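Local coordinates for probable LRR receptor-like serine/threonine-protein kinase At4g26540 (PDB 5HZ0) that binds sulfated RGF peptide hormones through its extracellular leucine-rich repeats and pairs with SERK co-receptors to maintain the root stem cell niche, at residues L165-L170 with I189-L194. The protein carries 5 engineered substitutions. Sequence-based numbering, arbitrary orientation.
Sequences LAETSL and IYTSLL
Leu165 meets Ile189 where two successive coils of the leucine-rich repeat solenoid turn away from their parallel strands, its CB lying 3.9 Å from Ile189 CG2. The pair illustrates how such a solenoid repeats one turn after another, an inward aliphatic side chain of each coil resting on its counterpart in the next. Ala166 faces the other way: its CB sits over the centre of the Tyr190 ring, 7° off the ring normal, a CH-pi contact. Tyr190 CG lies between the backbone N and the carbonyl carbon (chi1 56°); Tyr214 also stacks with the ring, and Tyr190 OH is hydrogen-bonded to the backbone of the bound peptide. An alanine in place of Tyr190 would probably leave the Ala166 methyl without its aromatic cover and the peptide backbone without that hydroxyl partner. At Glu167 the backbone takes over, N donating to Tyr190 O (2.8 Å) in a nearly straight bond of 168°, while CA makes a CA-H...O contact with Thr191 O. The Glu167 and Thr191 side chains run side by side, CG 3.8 Å from Thr191 CB, and Glu167 OE2 continues to the peptide backbone. Thr168 OG1 donates to Leu165 O within its own turn; Ser192 OG lies 3.1 Å from Thr168 OG1 and 3.0 Å from Thr168 O, so its single proton has two candidate acceptors. Nearer the surface, Ser169 CB packs against Leu193 CD1, and Leu170 O receives a weak bond from Leu193 N. The chemistry is thus divided: Leu165 with Ile189 and the buried Thr168 and Ser192 hydroxyls join the turns internally, whereas Ala166 N, bonded to a modified peptide side chain, Glu167 OE2 and Tyr190 OH carry the coil-to-coil contact directly to the hormone.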
# COMPACT_ATOMS: atom_id res chain seq x y z
N LEU A 165 -2.54 -17.62 17.65
CA LEU A 165 -1.11 -17.83 17.52
C LEU A 165 -0.43 -16.86 16.56
O LEU A 165 0.55 -17.23 15.95
CB LEU A 165 -0.82 -19.30 17.23
CG LEU A 165 -1.36 -20.14 18.40
CD1 LEU A 165 -1.59 -21.59 18.01
CD2 LEU A 165 -0.41 -20.05 19.60
N ALA A 166 -1.08 -15.75 16.22
CA ALA A 166 -0.59 -14.86 15.18
C ALA A 166 0.80 -14.28 15.45
O ALA A 166 1.18 -14.09 16.59
CB ALA A 166 -1.58 -13.74 14.93
N GLU A 167 1.54 -13.99 14.38
CA GLU A 167 2.90 -13.45 14.49
C GLU A 167 3.80 -14.32 15.35
O GLU A 167 4.50 -13.84 16.24
CB GLU A 167 2.91 -11.99 14.93
CG GLU A 167 2.55 -11.08 13.80
CD GLU A 167 2.64 -9.63 14.16
OE1 GLU A 167 3.57 -9.26 14.90
OE2 GLU A 167 1.77 -8.84 13.72
N THR A 168 3.74 -15.61 15.08
CA THR A 168 4.64 -16.56 15.70
C THR A 168 5.39 -17.28 14.59
O THR A 168 5.17 -17.04 13.40
CB THR A 168 3.87 -17.60 16.54
OG1 THR A 168 2.96 -18.30 15.70
CG2 THR A 168 3.10 -16.91 17.65
N SER A 169 6.28 -18.17 14.98
CA SER A 169 7.00 -19.00 14.03
C SER A 169 6.36 -20.37 13.82
O SER A 169 7.00 -21.29 13.32
CB SER A 169 8.48 -19.05 14.35
OG SER A 169 9.02 -17.75 14.21
N LEU A 170 5.13 -20.53 14.31
CA LEU A 170 4.39 -21.78 14.12
C LEU A 170 4.41 -22.22 12.67
O LEU A 170 4.10 -21.43 11.77
CB LEU A 170 2.95 -21.63 14.58
CG LEU A 170 2.50 -22.78 15.47
CD1 LEU A 170 2.98 -22.57 16.90
CD2 LEU A 170 1.02 -22.92 15.41
N ILE A 189 -4.28 -17.42 13.18
CA ILE A 189 -2.86 -17.70 13.08
C ILE A 189 -2.37 -17.10 11.78
O ILE A 189 -2.26 -17.80 10.77
CB ILE A 189 -2.66 -19.23 13.06
CG1 ILE A 189 -3.66 -19.90 14.03
CG2 ILE A 189 -1.22 -19.60 13.40
CD1 ILE A 189 -3.51 -21.41 14.18
N TYR A 190 -1.89 -15.86 11.87
CA TYR A 190 -1.58 -15.09 10.68
C TYR A 190 -0.22 -14.43 10.85
O TYR A 190 0.20 -14.15 11.98
CB TYR A 190 -2.67 -14.05 10.37
CG TYR A 190 -2.98 -13.07 11.48
CD1 TYR A 190 -2.19 -11.95 11.69
CD2 TYR A 190 -4.10 -13.25 12.30
CE1 TYR A 190 -2.49 -11.05 12.70
CE2 TYR A 190 -4.41 -12.36 13.31
CZ TYR A 190 -3.60 -11.26 13.51
OH TYR A 190 -3.89 -10.38 14.52
N THR A 191 0.46 -14.20 9.72
CA THR A 191 1.82 -13.69 9.73
C THR A 191 2.69 -14.64 10.55
O THR A 191 3.33 -14.26 11.52
CB THR A 191 1.86 -12.25 10.28
OG1 THR A 191 0.71 -11.53 9.78
CG2 THR A 191 3.15 -11.54 9.87
N SER A 192 2.64 -15.90 10.15
CA SER A 192 3.38 -16.98 10.79
C SER A 192 4.10 -17.82 9.73
O SER A 192 4.31 -17.36 8.61
CB SER A 192 2.47 -17.86 11.65
OG SER A 192 2.22 -17.25 12.91
N LEU A 193 4.58 -18.99 10.14
CA LEU A 193 5.31 -19.92 9.26
C LEU A 193 4.54 -21.12 8.68
O LEU A 193 5.17 -22.04 8.17
CB LEU A 193 6.65 -20.34 9.88
CG LEU A 193 7.57 -19.14 10.11
CD1 LEU A 193 8.94 -19.57 10.63
CD2 LEU A 193 7.71 -18.29 8.86
N LEU A 194 3.23 -21.17 8.84
CA LEU A 194 2.44 -22.31 8.33
C LEU A 194 2.63 -22.67 6.85
O LEU A 194 2.74 -21.80 6.00
CB LEU A 194 0.96 -22.08 8.57
CG LEU A 194 0.45 -21.89 9.99
CD1 LEU A 194 -1.02 -21.52 9.92
CD2 LEU A 194 0.67 -23.17 10.81